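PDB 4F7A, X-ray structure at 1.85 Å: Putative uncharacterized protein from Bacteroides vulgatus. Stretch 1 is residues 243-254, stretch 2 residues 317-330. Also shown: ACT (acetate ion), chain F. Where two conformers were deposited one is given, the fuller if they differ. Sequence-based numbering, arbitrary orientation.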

# COMPACT_ATOMS: atom_id res chain seq x y z
N ILE A 243 -11.39 5.78 -1.09
CA ILE A 243 -12.65 5.10 -1.42
C ILE A 243 -13.77 5.44 -0.45
O ILE A 243 -13.60 5.32 0.77
CB ILE A 243 -12.48 3.58 -1.43
CG1 ILE A 243 -11.39 3.16 -2.43
CG2 ILE A 243 -13.86 2.90 -1.75
CD1 ILE A 243 -11.64 3.55 -3.91
N SER A 244 -14.91 5.81 -1.01
CA SER A 244 -16.12 6.06 -0.22
C SER A 244 -17.35 6.10 -1.09
O SER A 244 -17.28 6.36 -2.30
CB SER A 244 -16.02 7.36 0.59
OG SER A 244 -15.98 8.51 -0.25
N GLY A 245 -18.49 5.87 -0.44
CA GLY A 245 -19.80 6.03 -1.07
C GLY A 245 -20.45 4.68 -1.33
O GLY A 245 -19.84 3.62 -1.13
N LYS A 246 -21.70 4.74 -1.77
CA LYS A 246 -22.51 3.56 -2.09
C LYS A 246 -22.58 2.52 -0.97
O LYS A 246 -22.64 1.32 -1.23
CB LYS A 246 -22.06 2.94 -3.42
CG LYS A 246 -22.28 3.87 -4.64
CD LYS A 246 -22.17 3.10 -5.96
CE LYS A 246 -22.47 3.96 -7.17
NZ LYS A 246 -23.94 3.98 -7.47
N GLY A 247 -22.58 2.99 0.27
CA GLY A 247 -22.64 2.10 1.44
C GLY A 247 -21.32 1.44 1.86
O GLY A 247 -21.30 0.68 2.84
N TYR A 248 -20.22 1.72 1.16
CA TYR A 248 -18.90 1.20 1.56
C TYR A 248 -18.59 1.58 3.00
O TYR A 248 -18.85 2.68 3.42
CB TYR A 248 -17.82 1.77 0.66
CG TYR A 248 -16.41 1.34 0.98
CD1 TYR A 248 -15.92 0.11 0.55
CD2 TYR A 248 -15.55 2.18 1.68
CE1 TYR A 248 -14.62 -0.28 0.80
CE2 TYR A 248 -14.23 1.79 1.94
CZ TYR A 248 -13.77 0.57 1.49
OH TYR A 248 -12.46 0.20 1.75
N GLN A 249 -18.03 0.65 3.74
CA GLN A 249 -17.60 0.91 5.12
C GLN A 249 -16.10 0.64 5.15
O GLN A 249 -15.63 -0.30 4.51
CB GLN A 249 -18.32 -0.04 6.09
CG GLN A 249 -19.86 0.03 6.07
CD GLN A 249 -20.39 1.29 6.69
OE1 GLN A 249 -20.70 1.31 7.89
NE2 GLN A 249 -20.49 2.35 5.89
N ASN A 250 -15.36 1.46 5.89
CA ASN A 250 -13.94 1.28 6.00
C ASN A 250 -13.64 0.06 6.88
O ASN A 250 -13.97 0.04 8.06
CB ASN A 250 -13.30 2.54 6.58
CG ASN A 250 -11.79 2.52 6.51
OD1 ASN A 250 -11.17 1.51 6.84
ND2 ASN A 250 -11.18 3.65 6.13
N PRO A 251 -13.01 -0.98 6.32
CA PRO A 251 -12.87 -2.21 7.09
C PRO A 251 -11.87 -2.10 8.24
O PRO A 251 -11.96 -2.87 9.19
CB PRO A 251 -12.38 -3.22 6.05
CG PRO A 251 -11.75 -2.42 5.02
CD PRO A 251 -12.52 -1.15 4.93
N LEU A 252 -10.95 -1.15 8.17
CA LEU A 252 -10.01 -0.94 9.28
C LEU A 252 -10.77 -0.56 10.53
O LEU A 252 -10.45 -1.03 11.62
CB LEU A 252 -8.96 0.12 8.92
CG LEU A 252 -7.90 0.46 9.97
CD1 LEU A 252 -7.01 -0.72 10.35
CD2 LEU A 252 -7.04 1.64 9.45
N ALA A 253 -11.81 0.26 10.36
CA ALA A 253 -12.63 0.68 11.47
C ALA A 253 -13.41 -0.49 12.00
O ALA A 253 -13.65 -0.57 13.21
CB ALA A 253 -13.60 1.87 11.05
N GLY A 254 -13.79 -1.42 11.12
CA GLY A 254 -14.47 -2.64 11.54
C GLY A 254 -13.61 -3.52 12.42
O GLY A 254 -14.06 -3.97 13.47
N PHE A 317 -3.69 1.87 20.98
CA PHE A 317 -4.68 1.44 20.03
C PHE A 317 -4.82 2.53 18.99
O PHE A 317 -4.48 3.67 19.25
CB PHE A 317 -6.04 1.22 20.73
CG PHE A 317 -6.98 0.33 19.97
CD1 PHE A 317 -6.71 -1.01 19.87
CD2 PHE A 317 -8.12 0.83 19.36
CE1 PHE A 317 -7.56 -1.86 19.17
CE2 PHE A 317 -8.98 -0.02 18.67
CZ PHE A 317 -8.69 -1.37 18.57
N ILE A 318 -5.33 2.16 17.82
CA ILE A 318 -5.68 3.12 16.80
C ILE A 318 -6.65 4.15 17.34
O ILE A 318 -7.45 3.87 18.23
CB ILE A 318 -6.28 2.43 15.54
CG1 ILE A 318 -6.08 3.30 14.30
CG2 ILE A 318 -7.78 2.04 15.75
CD1 ILE A 318 -6.46 2.58 12.96
N ASN A 319 -6.54 5.36 16.83
CA ASN A 319 -7.50 6.43 17.13
C ASN A 319 -8.80 6.25 16.33
O ASN A 319 -8.83 6.45 15.10
CB ASN A 319 -6.87 7.80 16.81
CG ASN A 319 -7.75 8.96 17.24
OD1 ASN A 319 -8.97 8.83 17.26
ND2 ASN A 319 -7.12 10.13 17.57
N THR A 320 -9.86 5.87 17.03
CA THR A 320 -11.13 5.52 16.39
C THR A 320 -12.05 6.73 16.18
O THR A 320 -13.18 6.55 15.74
CB THR A 320 -11.86 4.39 17.16
OG1 THR A 320 -12.00 4.74 18.55
CG2 THR A 320 -11.06 3.08 17.04
N GLN A 321 -11.59 7.93 16.53
CA GLN A 321 -12.24 9.17 16.07
C GLN A 321 -11.69 9.50 14.69
O GLN A 321 -12.40 10.00 13.84
CB GLN A 321 -11.98 10.35 17.02
CG GLN A 321 -12.79 10.30 18.31
CD GLN A 321 -12.44 11.43 19.27
OE1 GLN A 321 -11.40 12.09 19.14
NE2 GLN A 321 -13.32 11.67 20.24
N THR A 322 -10.41 9.22 14.48
CA THR A 322 -9.76 9.46 13.18
C THR A 322 -10.21 8.44 12.13
O THR A 322 -10.55 8.81 10.99
CB THR A 322 -8.25 9.40 13.33
OG1 THR A 322 -7.87 10.39 14.29
CG2 THR A 322 -7.54 9.67 11.99
N ILE A 323 -10.20 7.16 12.50
CA ILE A 323 -10.60 6.10 11.58
C ILE A 323 -11.98 5.54 12.02
O ILE A 323 -12.11 4.89 13.07
CB ILE A 323 -9.53 4.99 11.51
CG1 ILE A 323 -8.17 5.55 11.02
CG2 ILE A 323 -10.00 3.82 10.58
CD1 ILE A 323 -8.16 6.20 9.64
N THR A 324 -13.00 5.84 11.22
CA THR A 324 -14.39 5.40 11.47
C THR A 324 -14.90 4.64 10.26
O THR A 324 -14.28 4.66 9.20
CB THR A 324 -15.35 6.59 11.74
OG1 THR A 324 -15.61 7.30 10.51
CG2 THR A 324 -14.73 7.58 12.75
N ALA A 325 -16.06 4.01 10.39
CA ALA A 325 -16.67 3.29 9.27
C ALA A 325 -16.89 4.19 8.06
O ALA A 325 -16.80 3.72 6.91
CB ALA A 325 -18.02 2.67 9.72
N SER A 326 -17.22 5.47 8.31
CA SER A 326 -17.50 6.40 7.20
C SER A 326 -16.25 7.12 6.69
O SER A 326 -16.34 7.98 5.81
CB SER A 326 -18.59 7.41 7.61
OG SER A 326 -18.11 8.25 8.62
N THR A 327 -15.09 6.80 7.24
CA THR A 327 -13.83 7.42 6.79
C THR A 327 -13.43 6.89 5.40
O THR A 327 -13.28 5.68 5.24
CB THR A 327 -12.69 7.12 7.78
OG1 THR A 327 -13.02 7.67 9.07
CG2 THR A 327 -11.37 7.70 7.27
N PRO A 328 -13.25 7.77 4.39
CA PRO A 328 -12.78 7.22 3.11
C PRO A 328 -11.46 6.45 3.29
O PRO A 328 -10.62 6.84 4.10
CB PRO A 328 -12.57 8.48 2.24
CG PRO A 328 -13.49 9.49 2.81
CD PRO A 328 -13.45 9.23 4.31
N ALA A 329 -11.30 5.34 2.57
CA ALA A 329 -10.10 4.52 2.64
C ALA A 329 -9.04 5.05 1.70
O ALA A 329 -9.16 4.93 0.48
CB ALA A 329 -10.43 3.05 2.26
N VAL A 330 -7.99 5.63 2.26
CA VAL A 330 -6.93 6.25 1.47
C VAL A 330 -6.15 5.21 0.66
O VAL A 330 -5.77 4.15 1.20
CB VAL A 330 -5.98 7.02 2.39
CG1 VAL A 330 -4.82 7.54 1.61
CG2 VAL A 330 -6.75 8.18 3.09
C ACT F . -22.74 6.43 2.16
O ACT F . -22.02 5.70 1.42
OXT ACT F . -23.86 5.96 2.50
CH3 ACT F . -22.30 7.78 2.64

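Four hydrogen bonds join the two stretches, three of them purely backbone. Ile243 and Ala329 form an antiparallel bridge with a reciprocal pair: Ile243 N donates to Ala329 O at 2.9 Å, and Ala329 N to Ile243 O, also at 2.9 Å. The same carbonyl, Ile243 O, lies 3.1 Å from Pro328 CA, a CA-H...O contact. Further along, Asn250 N donates to Ala325 O at 2.9 Å and is nearly linear (167°). Ala325 O also receives a CA-H...O contact from Gln249 CA at 3.4 Å.

The Asn250 side chain works in two directions. Its ND2 donates across the contact to Thr327 O at 3.1 Å. Its OD1 accepts from Leu252 N at 3.0 Å, which caps the helix beginning at Pro251. One amide thus ties the helix start to the turn spanning Thr324 to Thr327. Within that turn, Thr327 N donates to Thr324 O at 3.0 Å.

The remaining contacts are apolar or packing contacts. Leu252 CD2 meets Ile318 CD1 at 3.7 Å and Ile323 CG2 at 3.8 Å. Ala253 CB packs closely on backbone, 3.2 Å from Thr324 C. Near the bridge, Ala329 CB sits at the edge of the Tyr248 ring, 4.0 Å from Tyr248 CE2.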